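Hypothetical protein yycE (Bacillus subtilis, PDB 1TWU) is of unknown function but belongs to the vicinal oxygen chelate superfamily and is a putative relative of glyoxalases and fosfomycin resistance proteins. Local coordinates at residues I25-E30 against G49-G53; L80-P86 against R127-S133; G102-V106 against V118-P123. Residue numbers count along the deposited sequence, not the author numbering.

Contact 1: residues I25-E30 against G49-G53; sequences IIRFYE and GVMFG
Helix 22-32 lies along strand 47-53, and the two segments run almost parallel, 11° apart in N-to-C direction with their axes 10.1 Å apart at closest approach. Residues 25-30 are helical, widening to a pi-type turn at 27-30; within them Tyr29 N bonds to Ile25 O at 3.0 Å and Glu30 N to Ile26 O at 2.7 Å. Residues 49-53 are extended. Opposite each other stand Ile26 and Val50, CA to CA 8.0 Å, and Tyr29 and Phe52, CA to CA 7.5 Å. Phe52, chi1 m with chi2 near -59°, points its ring at the helix. Tyr29, also m (chi2 near -79°), sets its CB over that ring's face as a CH-pi contact, 3.9 Å from CB to the Phe52 centroid; the two rings are nearly parallel (20°) but slid apart, centroids 5.9 Å away, and barely overlap. This is the helix-on-sheet layer of a beta-alpha-beta-beta-beta module, the repeating unit of the vicinal oxygen chelate fold, here in its N-terminal copy. Ile26 (m, t) fills the space before the ring, its CG1 4.1 Å from both Phe52 CZ and Val50 CG1, with Val50 in rotamer p. Ile25 (m, m) brings CG2 to 4.4 Å from Phe52 CE2 at the ring edge. Across the ring, at the CE1 edge, Glu30, chi1 off-well at -141°, sets OE1 3.6 Å from Phe52 CE1 while salt-bridging Arg37 of the adjoining strand. No hydrogen bond crosses between the segments; the Tyr29 hydroxyl reaches away to Asp122.

Contact 2: residues L80-P86 against R127-S133; sequences LLVFYVP and RIVFMNS
Strands 80-84 and 127-131 lie side by side and parallel, axes 4.7 Å apart at closest approach, with a crossing angle of -22°. Leu80 pairs with Arg127, Leu81 with Ile128, Val82 with Val129, Phe83 with Phe130 and Tyr84 with Met131, CA to CA 4.6 to 5.0 Å. Such parallel pairing of the first and last strands of a beta-alpha-beta-beta-beta unit (order 1-4-3-2) is as in the vicinal oxygen chelate fold, here in its C-terminal module. The ladder is staggered: Leu81 N donates to Arg127 O (3.0 Å), Leu81 O accepts from Val129 N (2.9 Å), Phe83 N donates to Val129 O (2.7 Å), Phe83 O accepts from Met131 N (2.9 Å) and Val85 N donates to Met131 O (2.8 Å). Beyond the strands Asn132, centre of an inverse gamma turn, takes over: chi1 t brings ND2 3.1 Å from Val85 O and, in a weak bond, 2.8 Å from Pro86 O. Arg127 NE is satisfied by a salt bridge with Glu121.

Leu80, Val82 and Tyr84 share one face with Arg127, Val129 and Met131; Leu80 CD1 meets Arg127 CB at 3.5 Å, and Tyr84 CE1 meets Met131 CG at 3.8 Å. Leu81 and Ile128 share the other with Phe83 and Phe130, whose rings are nearly parallel yet slid apart, centroids 5.6 Å away. Trp113 of helix 111-114 packs on the first face and helix 88-100 against Phe130. Strand 127-131 bonds onward to strand 117-121; strand 80-84 pairs antiparallel with the second subunit, carrying the sheet across the dimer interface.

Contact 3: residues G102-V106 against V118-P123; sequences GYQEV and VTIEDP
Two backbone hydrogen bonds, Val106 N to Thr119 O (2.8 Å) and Glu121 N to Gln104 O (3.1 Å), flank the antiparallel non-hydrogen-bonded pair Glu105-Ile120, whose CA atoms are 4.3 Å apart. Water extends the pairing at both ends: one molecule accepts from Gln104 N (3.0 Å) and donates to Glu121 O (2.6 Å), while another accepts from Thr119 N (3.0 Å) beside Val106 O and Glu105 OE2. Glu105 salt-bridges Lys99, and the Tyr103 hydroxyl accepts a hydrogen bond from Arg27. Gly102, with positive phi, ends the preceding helix in a Schellman motif, and the chain then extends into this short edge strand of the C-terminal sheet. Ile120 (m, m) touches Tyr103 CB through CG2 (3.7 Å) and Glu105 CB through CD1 (3.6 Å). On the other face, Val106 CG2 meets Thr119 CG2 at 3.6 Å. Tyr103, chi1 m, lays CE1 4.0 Å from Pro123 CG. Two direct backbone bonds, two water bridges and charged side chains over a few apolar contacts fit a sheet edge partly open to solvent.

Contacts 1 and 2 are buried, contact 3 only partly so. Contact 1 belongs to the N-terminal module and is a helix on a sheet, made mainly by apolar side chains, with no hydrogen bond between the segments; contacts 2 and 3 belong to the C-terminal sheet and rest on backbone bonds, a parallel ladder in contact 2, a short, water-assisted antiparallel pairing in contact 3. These last two join through neighbouring strands 127-131 and 117-121, where Ile128 O and Ile120 N are 2.8 Å apart. The helix of contact 1 meets both: Tyr29 OH lies 2.8 Å from Asp122 OD2 and Phe28 CZ 3.7 Å from Ile128 CG1, linking the two modules. Another subunit pairs with strand 80-84 of contact 2, but none touches contact 3.

Contact 1: residues I25-E30 against G49-G53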
ATOM      1  N   ILE A  25       8.480  -3.367  13.969  1.00 27.36           N
ATOM      2  CA  ILE A  25       7.601  -3.626  12.841  1.00 26.19           C
ATOM      3  C   ILE A  25       7.244  -5.119  12.800  1.00 25.55           C
ATOM      4  O   ILE A  25       6.083  -5.485  12.583  1.00 25.80           O
ATOM      5  CB  ILE A  25       8.289  -3.193  11.513  1.00 25.20           C
ATOM      6  CG1 ILE A  25       8.350  -1.665  11.439  1.00 24.97           C
ATOM      7  CG2 ILE A  25       7.570  -3.778  10.318  1.00 25.01           C
ATOM      8  CD1 ILE A  25       6.992  -0.980  11.388  1.00 22.90           C
ATOM      9  N   ILE A  26       8.239  -5.973  13.023  1.00 24.64           N
ATOM     10  CA  ILE A  26       8.019  -7.416  13.016  1.00 26.09           C
ATOM     11  C   ILE A  26       7.069  -7.851  14.137  1.00 26.97           C
ATOM     12  O   ILE A  26       6.197  -8.703  13.929  1.00 26.07           O
ATOM     13  CB  ILE A  26       9.359  -8.173  13.137  1.00 26.09           C
ATOM     14  CG1 ILE A  26      10.183  -7.940  11.872  1.00 25.69           C
ATOM     15  CG2 ILE A  26       9.113  -9.658  13.339  1.00 27.45           C
ATOM     16  CD1 ILE A  26      11.585  -8.494  11.937  1.00 24.99           C
ATOM     17  N   ARG A  27       7.234  -7.266  15.321  1.00 26.16           N
ATOM     18  CA  ARG A  27       6.364  -7.594  16.444  1.00 26.33           C
ATOM     19  C   ARG A  27       4.908  -7.244  16.134  1.00 25.85           C
ATOM     20  O   ARG A  27       3.999  -8.017  16.431  1.00 25.97           O
ATOM     21  CB  ARG A  27       6.802  -6.855  17.708  1.00 24.67           C
ATOM     22  CG  ARG A  27       5.849  -7.067  18.880  1.00 24.38           C
ATOM     23  CD  ARG A  27       6.410  -6.487  20.159  1.00 25.46           C
ATOM     24  NE  ARG A  27       5.610  -6.805  21.342  1.00 24.40           N
ATOM     25  CZ  ARG A  27       4.575  -6.091  21.774  1.00 23.60           C
ATOM     26  NH1 ARG A  27       4.191  -5.002  21.127  1.00 22.93           N
ATOM     27  NH2 ARG A  27       3.939  -6.457  22.878  1.00 24.63           N
ATOM     28  N   PHE A  28       4.690  -6.079  15.533  1.00 25.22           N
ATOM     29  CA  PHE A  28       3.340  -5.639  15.196  1.00 24.11           C
ATOM     30  C   PHE A  28       2.700  -6.510  14.120  1.00 25.34           C
ATOM     31  O   PHE A  28       1.585  -7.018  14.296  1.00 23.98           O
ATOM     32  CB  PHE A  28       3.360  -4.188  14.699  1.00 24.06           C
ATOM     33  CG  PHE A  28       2.002  -3.663  14.281  1.00 23.14           C
ATOM     34  CD1 PHE A  28       1.102  -3.172  15.227  1.00 22.33           C
ATOM     35  CD2 PHE A  28       1.617  -3.675  12.942  1.00 21.35           C
ATOM     36  CE1 PHE A  28      -0.162  -2.701  14.844  1.00 20.85           C
ATOM     37  CE2 PHE A  28       0.361  -3.210  12.550  1.00 21.00           C
ATOM     38  CZ  PHE A  28      -0.530  -2.721  13.504  1.00 20.04           C
ATOM     39  N   TYR A  29       3.408  -6.678  13.005  1.00 24.72           N
ATOM     40  CA  TYR A  29       2.892  -7.447  11.873  1.00 25.82           C
ATOM     41  C   TYR A  29       2.903  -8.957  12.000  1.00 26.05           C
ATOM     42  O   TYR A  29       1.955  -9.622  11.579  1.00 26.26           O
ATOM     43  CB  TYR A  29       3.619  -7.029  10.589  1.00 22.78           C
ATOM     44  CG  TYR A  29       3.209  -5.653  10.152  1.00 22.82           C
ATOM     45  CD1 TYR A  29       2.005  -5.447   9.485  1.00 21.52           C
ATOM     46  CD2 TYR A  29       3.974  -4.535  10.498  1.00 22.91           C
ATOM     47  CE1 TYR A  29       1.563  -4.149   9.176  1.00 23.63           C
ATOM     48  CE2 TYR A  29       3.544  -3.233  10.197  1.00 21.98           C
ATOM     49  CZ  TYR A  29       2.339  -3.047   9.539  1.00 22.66           C
ATOM     50  OH  TYR A  29       1.901  -1.774   9.266  1.00 21.03           O
ATOM     51  N   GLU A  30       3.959  -9.506  12.579  1.00 26.57           N
ATOM     52  CA  GLU A  30       4.028 -10.943  12.704  1.00 28.81           C
ATOM     53  C   GLU A  30       3.382 -11.422  13.997  1.00 29.48           C
ATOM     54  O   GLU A  30       2.551 -12.329  13.981  1.00 29.37           O
ATOM     55  CB  GLU A  30       5.477 -11.408  12.623  1.00 29.38           C
ATOM     56  CG  GLU A  30       5.627 -12.689  11.847  1.00 32.55           C
ATOM     57  CD  GLU A  30       7.059 -13.163  11.768  1.00 36.07           C
ATOM     58  OE1 GLU A  30       7.965 -12.317  11.576  1.00 37.81           O
ATOM     59  OE2 GLU A  30       7.275 -14.389  11.880  1.00 37.33           O
ATOM     60  N   GLY A  49      15.624  -6.524   5.572  1.00 26.56           N
ATOM     61  CA  GLY A  49      14.203  -6.417   5.300  1.00 24.95           C
ATOM     62  C   GLY A  49      13.427  -7.685   5.555  1.00 24.45           C
ATOM     63  O   GLY A  49      14.002  -8.761   5.723  1.00 24.50           O
ATOM     64  N   VAL A  50      12.108  -7.553   5.577  1.00 24.07           N
ATOM     65  CA  VAL A  50      11.232  -8.684   5.824  1.00 23.17           C
ATOM     66  C   VAL A  50       9.958  -8.504   5.005  1.00 23.85           C
ATOM     67  O   VAL A  50       9.498  -7.385   4.800  1.00 24.25           O
ATOM     68  CB  VAL A  50      10.898  -8.788   7.337  1.00 24.24           C
ATOM     69  CG1 VAL A  50      10.096  -7.572   7.786  1.00 22.12           C
ATOM     70  CG2 VAL A  50      10.156 -10.073   7.621  1.00 25.25           C
ATOM     71  N   MET A  51       9.407  -9.609   4.516  1.00 23.59           N
ATOM     72  CA  MET A  51       8.194  -9.561   3.716  1.00 22.27           C
ATOM     73  C   MET A  51       7.065 -10.311   4.423  1.00 23.13           C
ATOM     74  O   MET A  51       7.268 -11.418   4.916  1.00 22.49           O
ATOM     75  CB  MET A  51       8.460 -10.171   2.329  1.00 21.52           C
ATOM     76  CG  MET A  51       9.532  -9.440   1.493  1.00 21.43           C
ATOM     77  SD  MET A  51      11.257  -9.700   1.992  1.00 13.32           S
ATOM     78  CE  MET A  51      12.010  -9.426   0.467  1.00 17.51           C
ATOM     79  N   PHE A  52       5.883  -9.694   4.482  1.00 24.12           N
ATOM     80  CA  PHE A  52       4.708 -10.292   5.126  1.00 24.16           C
ATOM     81  C   PHE A  52       3.585 -10.518   4.120  1.00 24.26           C
ATOM     82  O   PHE A  52       3.238  -9.620   3.355  1.00 25.16           O
ATOM     83  CB  PHE A  52       4.188  -9.392   6.255  1.00 23.35           C
ATOM     84  CG  PHE A  52       5.161  -9.209   7.370  1.00 26.41           C
ATOM     85  CD1 PHE A  52       5.637 -10.311   8.080  1.00 27.88           C
ATOM     86  CD2 PHE A  52       5.635  -7.944   7.695  1.00 27.19           C
ATOM     87  CE1 PHE A  52       6.579 -10.155   9.095  1.00 28.78           C
ATOM     88  CE2 PHE A  52       6.578  -7.777   8.710  1.00 27.92           C
ATOM     89  CZ  PHE A  52       7.050  -8.886   9.409  1.00 27.14           C
ATOM     90  N   GLY A  53       3.018 -11.719   4.136  1.00 23.33           N
ATOM     91  CA  GLY A  53       1.945 -12.038   3.213  1.00 23.29           C
ATOM     92  C   GLY A  53       0.695 -11.241   3.510  1.00 23.47           C
ATOM     93  O   GLY A  53       0.431 -10.890   4.658  1.00 23.51           O
TER

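Contact 2: residues L80-P86 against R127-S133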
ATOM      1  N   LEU A  80      -3.784   5.332   4.959  1.00 25.47           N
ATOM      2  CA  LEU A  80      -4.305   4.111   5.564  1.00 23.75           C
ATOM      3  C   LEU A  80      -4.032   2.777   4.863  1.00 24.51           C
ATOM      4  O   LEU A  80      -3.677   2.716   3.681  1.00 24.35           O
ATOM      5  CB  LEU A  80      -5.830   4.227   5.689  1.00 20.99           C
ATOM      6  CG  LEU A  80      -6.635   5.280   6.465  1.00 23.05           C
ATOM      7  CD1 LEU A  80      -5.755   6.352   7.064  1.00 19.95           C
ATOM      8  CD2 LEU A  80      -7.685   5.867   5.521  1.00 19.21           C
ATOM      9  N   LEU A  81      -4.219   1.713   5.637  1.00 24.46           N
ATOM     10  CA  LEU A  81      -4.144   0.332   5.168  1.00 23.33           C
ATOM     11  C   LEU A  81      -5.445  -0.187   5.775  1.00 23.27           C
ATOM     12  O   LEU A  81      -5.545  -0.350   6.989  1.00 23.12           O
ATOM     13  CB  LEU A  81      -2.953  -0.440   5.749  1.00 21.66           C
ATOM     14  CG  LEU A  81      -3.026  -1.949   5.437  1.00 22.41           C
ATOM     15  CD1 LEU A  81      -3.145  -2.162   3.937  1.00 21.02           C
ATOM     16  CD2 LEU A  81      -1.798  -2.671   5.968  1.00 22.18           C
ATOM     17  N   VAL A  82      -6.447  -0.410   4.936  1.00 23.31           N
ATOM     18  CA  VAL A  82      -7.739  -0.857   5.428  1.00 23.42           C
ATOM     19  C   VAL A  82      -8.050  -2.340   5.241  1.00 25.01           C
ATOM     20  O   VAL A  82      -7.965  -2.882   4.136  1.00 24.43           O
ATOM     21  CB  VAL A  82      -8.886  -0.047   4.781  1.00 22.68           C
ATOM     22  CG1 VAL A  82     -10.200  -0.361   5.487  1.00 20.87           C
ATOM     23  CG2 VAL A  82      -8.586   1.440   4.847  1.00 23.54           C
ATOM     24  N   PHE A  83      -8.410  -2.989   6.344  1.00 26.23           N
ATOM     25  CA  PHE A  83      -8.786  -4.394   6.334  1.00 26.74           C
ATOM     26  C   PHE A  83     -10.296  -4.430   6.535  1.00 27.98           C
ATOM     27  O   PHE A  83     -10.786  -3.982   7.570  1.00 28.84           O
ATOM     28  CB  PHE A  83      -8.119  -5.138   7.489  1.00 27.51           C
ATOM     29  CG  PHE A  83      -6.663  -5.449   7.267  1.00 29.02           C
ATOM     30  CD1 PHE A  83      -6.276  -6.419   6.343  1.00 27.42           C
ATOM     31  CD2 PHE A  83      -5.677  -4.793   8.005  1.00 28.33           C
ATOM     32  CE1 PHE A  83      -4.931  -6.734   6.162  1.00 27.29           C
ATOM     33  CE2 PHE A  83      -4.328  -5.100   7.829  1.00 28.48           C
ATOM     34  CZ  PHE A  83      -3.954  -6.074   6.906  1.00 27.83           C
ATOM     35  N   TYR A  84     -11.032  -4.934   5.548  1.00 29.03           N
ATOM     36  CA  TYR A  84     -12.490  -5.047   5.653  1.00 30.12           C
ATOM     37  C   TYR A  84     -12.805  -6.380   6.324  1.00 31.04           C
ATOM     38  O   TYR A  84     -12.704  -7.436   5.701  1.00 31.90           O
ATOM     39  CB  TYR A  84     -13.131  -4.975   4.263  1.00 28.74           C
ATOM     40  CG  TYR A  84     -13.132  -3.574   3.706  1.00 29.90           C
ATOM     41  CD1 TYR A  84     -14.070  -2.638   4.136  1.00 28.27           C
ATOM     42  CD2 TYR A  84     -12.141  -3.154   2.817  1.00 30.43           C
ATOM     43  CE1 TYR A  84     -14.022  -1.314   3.702  1.00 30.48           C
ATOM     44  CE2 TYR A  84     -12.078  -1.830   2.378  1.00 30.79           C
ATOM     45  CZ  TYR A  84     -13.021  -0.915   2.825  1.00 31.12           C
ATOM     46  OH  TYR A  84     -12.960   0.397   2.411  1.00 30.56           O
ATOM     47  N   VAL A  85     -13.157  -6.328   7.604  1.00 31.45           N
ATOM     48  CA  VAL A  85     -13.456  -7.541   8.354  1.00 33.09           C
ATOM     49  C   VAL A  85     -14.934  -7.592   8.698  1.00 33.86           C
ATOM     50  O   VAL A  85     -15.353  -7.107   9.746  1.00 35.16           O
ATOM     51  CB  VAL A  85     -12.655  -7.604   9.660  1.00 32.21           C
ATOM     52  CG1 VAL A  85     -12.781  -8.990  10.266  1.00 33.33           C
ATOM     53  CG2 VAL A  85     -11.206  -7.258   9.403  1.00 30.30           C
ATOM     54  N   PRO A  86     -15.744  -8.190   7.814  1.00 34.31           N
ATOM     55  CA  PRO A  86     -17.192  -8.307   8.017  1.00 35.20           C
ATOM     56  C   PRO A  86     -17.645  -8.987   9.325  1.00 35.83           C
ATOM     57  O   PRO A  86     -18.709  -8.665   9.852  1.00 36.01           O
ATOM     58  CB  PRO A  86     -17.656  -9.039   6.753  1.00 34.86           C
ATOM     59  CG  PRO A  86     -16.439  -9.820   6.329  1.00 34.74           C
ATOM     60  CD  PRO A  86     -15.325  -8.850   6.564  1.00 33.87           C
ATOM     61  N   ARG A 127      -1.626   4.217   9.657  1.00 23.58           N
ATOM     62  CA  ARG A 127      -2.967   3.964  10.180  1.00 24.72           C
ATOM     63  C   ARG A 127      -3.546   2.638   9.670  1.00 24.99           C
ATOM     64  O   ARG A 127      -3.888   2.501   8.494  1.00 23.51           O
ATOM     65  CB  ARG A 127      -3.914   5.116   9.800  1.00 26.62           C
ATOM     66  CG  ARG A 127      -3.567   6.489  10.395  1.00 29.25           C
ATOM     67  CD  ARG A 127      -3.761   6.515  11.896  1.00 30.92           C
ATOM     68  NE  ARG A 127      -3.329   7.769  12.516  1.00 34.17           N
ATOM     69  CZ  ARG A 127      -4.112   8.823  12.742  1.00 35.14           C
ATOM     70  NH1 ARG A 127      -5.392   8.807  12.399  1.00 35.61           N
ATOM     71  NH2 ARG A 127      -3.617   9.889  13.350  1.00 36.05           N
ATOM     72  N   ILE A 128      -3.647   1.662  10.564  1.00 23.39           N
ATOM     73  CA  ILE A 128      -4.195   0.361  10.205  1.00 23.44           C
ATOM     74  C   ILE A 128      -5.677   0.360  10.611  1.00 23.97           C
ATOM     75  O   ILE A 128      -6.024   0.395  11.798  1.00 22.45           O
ATOM     76  CB  ILE A 128      -3.434  -0.791  10.922  1.00 22.06           C
ATOM     77  CG1 ILE A 128      -1.920  -0.566  10.817  1.00 21.30           C
ATOM     78  CG2 ILE A 128      -3.793  -2.135  10.290  1.00 22.31           C
ATOM     79  CD1 ILE A 128      -1.417  -0.394   9.400  1.00 20.56           C
ATOM     80  N   VAL A 129      -6.552   0.327   9.614  1.00 24.38           N
ATOM     81  CA  VAL A 129      -7.982   0.355   9.870  1.00 24.15           C
ATOM     82  C   VAL A 129      -8.662  -0.994   9.678  1.00 25.32           C
ATOM     83  O   VAL A 129      -8.368  -1.740   8.744  1.00 24.46           O
ATOM     84  CB  VAL A 129      -8.676   1.406   8.961  1.00 23.04           C
ATOM     85  CG1 VAL A 129     -10.139   1.593   9.373  1.00 21.38           C
ATOM     86  CG2 VAL A 129      -7.923   2.720   9.040  1.00 23.65           C
ATOM     87  N   PHE A 130      -9.569  -1.300  10.592  1.00 26.52           N
ATOM     88  CA  PHE A 130     -10.348  -2.526  10.536  1.00 28.21           C
ATOM     89  C   PHE A 130     -11.803  -2.060  10.424  1.00 28.99           C
ATOM     90  O   PHE A 130     -12.390  -1.568  11.391  1.00 28.44           O
ATOM     91  CB  PHE A 130     -10.102  -3.341  11.806  1.00 28.51           C
ATOM     92  CG  PHE A 130      -8.666  -3.746  11.979  1.00 29.15           C
ATOM     93  CD1 PHE A 130      -8.194  -4.940  11.437  1.00 30.51           C
ATOM     94  CD2 PHE A 130      -7.768  -2.904  12.627  1.00 28.23           C
ATOM     95  CE1 PHE A 130      -6.844  -5.292  11.535  1.00 30.40           C
ATOM     96  CE2 PHE A 130      -6.421  -3.241  12.732  1.00 28.93           C
ATOM     97  CZ  PHE A 130      -5.956  -4.439  12.183  1.00 29.57           C
ATOM     98  N   MET A 131     -12.360  -2.181   9.222  1.00 30.67           N
ATOM     99  CA  MET A 131     -13.727  -1.750   8.955  1.00 32.40           C
ATOM    100  C   MET A 131     -14.696  -2.932   8.918  1.00 34.24           C
ATOM    101  O   MET A 131     -14.466  -3.932   8.226  1.00 33.27           O
ATOM    102  CB  MET A 131     -13.773  -0.968   7.633  1.00 33.00           C
ATOM    103  CG  MET A 131     -15.137  -0.374   7.261  1.00 34.73           C
ATOM    104  SD  MET A 131     -15.884   0.732   8.488  1.00 35.34           S
ATOM    105  CE  MET A 131     -14.659   1.982   8.622  1.00 33.90           C
ATOM    106  N   ASN A 132     -15.780  -2.809   9.678  1.00 35.96           N
ATOM    107  CA  ASN A 132     -16.781  -3.861   9.749  1.00 37.70           C
ATOM    108  C   ASN A 132     -17.694  -3.836   8.536  1.00 37.84           C
ATOM    109  O   ASN A 132     -18.849  -3.433   8.633  1.00 39.69           O
ATOM    110  CB  ASN A 132     -17.629  -3.708  11.012  1.00 38.54           C
ATOM    111  CG  ASN A 132     -18.464  -4.940  11.304  1.00 39.54           C
ATOM    112  OD1 ASN A 132     -19.466  -4.870  12.015  1.00 41.78           O
ATOM    113  ND2 ASN A 132     -18.045  -6.082  10.768  1.00 39.63           N
ATOM    114  N   SER A 133     -17.175  -4.249   7.389  1.00 37.88           N
ATOM    115  CA  SER A 133     -17.983  -4.286   6.180  1.00 39.50           C
ATOM    116  C   SER A 133     -17.336  -5.215   5.171  1.00 39.76           C
ATOM    117  O   SER A 133     -16.369  -5.900   5.484  1.00 40.72           O
ATOM    118  CB  SER A 133     -18.156  -2.881   5.585  1.00 39.36           C
ATOM    119  OG  SER A 133     -16.961  -2.394   5.008  1.00 40.07           O
TER

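Contact 3: residues G102-V106 against V118-P123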
ATOM      1  N   GLY A 102       0.011  -3.245  23.376  1.00 27.16           N
ATOM      2  CA  GLY A 102       0.560  -1.911  23.568  1.00 27.47           C
ATOM      3  C   GLY A 102       0.326  -0.881  22.472  1.00 28.60           C
ATOM      4  O   GLY A 102       0.720   0.275  22.625  1.00 29.21           O
ATOM      5  N   TYR A 103      -0.317  -1.279  21.379  1.00 27.32           N
ATOM      6  CA  TYR A 103      -0.567  -0.361  20.276  1.00 26.56           C
ATOM      7  C   TYR A 103      -1.795   0.517  20.504  1.00 27.05           C
ATOM      8  O   TYR A 103      -2.818   0.053  20.991  1.00 26.85           O
ATOM      9  CB  TYR A 103      -0.671  -1.159  18.974  1.00 25.84           C
ATOM     10  CG  TYR A 103       0.585  -1.973  18.732  1.00 25.06           C
ATOM     11  CD1 TYR A 103       1.798  -1.340  18.442  1.00 24.33           C
ATOM     12  CD2 TYR A 103       0.585  -3.364  18.886  1.00 23.10           C
ATOM     13  CE1 TYR A 103       2.981  -2.063  18.318  1.00 24.87           C
ATOM     14  CE2 TYR A 103       1.764  -4.102  18.766  1.00 24.56           C
ATOM     15  CZ  TYR A 103       2.961  -3.442  18.486  1.00 25.94           C
ATOM     16  OH  TYR A 103       4.144  -4.142  18.406  1.00 24.33           O
ATOM     17  N   GLN A 104      -1.663   1.791  20.143  1.00 28.49           N
ATOM     18  CA  GLN A 104      -2.698   2.805  20.323  1.00 30.21           C
ATOM     19  C   GLN A 104      -3.823   2.805  19.316  1.00 31.41           C
ATOM     20  O   GLN A 104      -3.586   2.701  18.113  1.00 30.92           O
ATOM     21  CB  GLN A 104      -2.080   4.203  20.269  1.00 30.01           C
ATOM     22  CG  GLN A 104      -0.945   4.411  21.210  1.00 35.60           C
ATOM     23  CD  GLN A 104      -1.388   4.377  22.650  1.00 39.83           C
ATOM     24  OE1 GLN A 104      -0.732   3.771  23.500  1.00 43.77           O
ATOM     25  NE2 GLN A 104      -2.505   5.038  22.943  1.00 40.22           N
ATOM     26  N   GLU A 105      -5.050   2.939  19.811  1.00 31.82           N
ATOM     27  CA  GLU A 105      -6.187   3.053  18.920  1.00 32.97           C
ATOM     28  C   GLU A 105      -6.306   4.570  18.789  1.00 34.59           C
ATOM     29  O   GLU A 105      -6.217   5.292  19.788  1.00 34.03           O
ATOM     30  CB  GLU A 105      -7.474   2.502  19.537  1.00 34.18           C
ATOM     31  CG  GLU A 105      -8.629   2.501  18.529  1.00 35.65           C
ATOM     32  CD  GLU A 105      -9.989   2.211  19.141  1.00 34.92           C
ATOM     33  OE1 GLU A 105     -10.091   1.298  19.988  1.00 34.58           O
ATOM     34  OE2 GLU A 105     -10.964   2.892  18.755  1.00 34.90           O
ATOM     35  N   VAL A 106      -6.485   5.062  17.572  1.00 34.61           N
ATOM     36  CA  VAL A 106      -6.595   6.496  17.381  1.00 35.58           C
ATOM     37  C   VAL A 106      -7.905   6.879  16.717  1.00 38.22           C
ATOM     38  O   VAL A 106      -8.610   6.034  16.157  1.00 36.89           O
ATOM     39  CB  VAL A 106      -5.408   7.050  16.546  1.00 34.96           C
ATOM     40  CG1 VAL A 106      -4.102   6.833  17.303  1.00 33.30           C
ATOM     41  CG2 VAL A 106      -5.351   6.368  15.190  1.00 31.97           C
ATOM     42  N   VAL A 118     -12.196   0.598  13.375  1.00 32.93           N
ATOM     43  CA  VAL A 118     -11.215   0.822  14.434  1.00 30.01           C
ATOM     44  C   VAL A 118      -9.849   1.068  13.803  1.00 28.95           C
ATOM     45  O   VAL A 118      -9.388   0.272  12.987  1.00 29.39           O
ATOM     46  CB  VAL A 118     -11.098  -0.399  15.375  1.00 29.32           C
ATOM     47  CG1 VAL A 118      -9.989  -0.167  16.396  1.00 27.93           C
ATOM     48  CG2 VAL A 118     -12.423  -0.644  16.079  1.00 28.64           C
ATOM     49  N   THR A 119      -9.205   2.167  14.186  1.00 26.98           N
ATOM     50  CA  THR A 119      -7.892   2.513  13.653  1.00 25.29           C
ATOM     51  C   THR A 119      -6.802   2.348  14.707  1.00 25.61           C
ATOM     52  O   THR A 119      -6.872   2.929  15.789  1.00 24.33           O
ATOM     53  CB  THR A 119      -7.859   3.967  13.140  1.00 24.21           C
ATOM     54  OG1 THR A 119      -8.874   4.144  12.146  1.00 22.94           O
ATOM     55  CG2 THR A 119      -6.496   4.286  12.528  1.00 23.18           C
ATOM     56  N   ILE A 120      -5.798   1.537  14.383  1.00 26.44           N
ATOM     57  CA  ILE A 120      -4.673   1.280  15.279  1.00 26.14           C
ATOM     58  C   ILE A 120      -3.421   1.734  14.546  1.00 26.75           C
ATOM     59  O   ILE A 120      -3.260   1.433  13.364  1.00 26.52           O
ATOM     60  CB  ILE A 120      -4.516  -0.236  15.581  1.00 25.93           C
ATOM     61  CG1 ILE A 120      -5.835  -0.830  16.109  1.00 28.10           C
ATOM     62  CG2 ILE A 120      -3.376  -0.448  16.557  1.00 25.59           C
ATOM     63  CD1 ILE A 120      -6.381  -0.186  17.371  1.00 26.81           C
ATOM     64  N   GLU A 121      -2.538   2.464  15.220  1.00 27.58           N
ATOM     65  CA  GLU A 121      -1.305   2.897  14.560  1.00 28.93           C
ATOM     66  C   GLU A 121      -0.236   1.824  14.685  1.00 27.76           C
ATOM     67  O   GLU A 121      -0.096   1.203  15.740  1.00 26.50           O
ATOM     68  CB  GLU A 121      -0.760   4.178  15.176  1.00 30.86           C
ATOM     69  CG  GLU A 121      -1.633   5.385  15.018  1.00 35.73           C
ATOM     70  CD  GLU A 121      -0.899   6.650  15.419  1.00 38.49           C
ATOM     71  OE1 GLU A 121      -0.271   6.653  16.502  1.00 38.22           O
ATOM     72  OE2 GLU A 121      -0.950   7.636  14.652  1.00 41.45           O
ATOM     73  N   ASP A 122       0.518   1.599  13.613  1.00 27.46           N
ATOM     74  CA  ASP A 122       1.577   0.604  13.669  1.00 26.47           C
ATOM     75  C   ASP A 122       2.771   1.321  14.308  1.00 25.18           C
ATOM     76  O   ASP A 122       2.692   2.521  14.573  1.00 24.01           O
ATOM     77  CB  ASP A 122       1.855   0.033  12.258  1.00 25.61           C
ATOM     78  CG  ASP A 122       2.816   0.874  11.423  1.00 28.20           C
ATOM     79  OD1 ASP A 122       3.058   2.064  11.727  1.00 29.62           O
ATOM     80  OD2 ASP A 122       3.324   0.324  10.422  1.00 26.87           O
ATOM     81  N   PRO A 123       3.872   0.606  14.587  1.00 24.65           N
ATOM     82  CA  PRO A 123       5.039   1.243  15.209  1.00 24.33           C
ATOM     83  C   PRO A 123       5.514   2.572  14.600  1.00 24.89           C
ATOM     84  O   PRO A 123       6.065   3.421  15.312  1.00 24.47           O
ATOM     85  CB  PRO A 123       6.105   0.153  15.127  1.00 23.95           C
ATOM     86  CG  PRO A 123       5.305  -1.096  15.224  1.00 24.25           C
ATOM     87  CD  PRO A 123       4.144  -0.814  14.311  1.00 24.05           C
TER
HETATM   88  O   HOH W   1       0.475   2.185  18.122  1.00 18.14           O
HETATM   89  O   HOH W   2     -10.399   4.135  16.175  1.00 18.25           O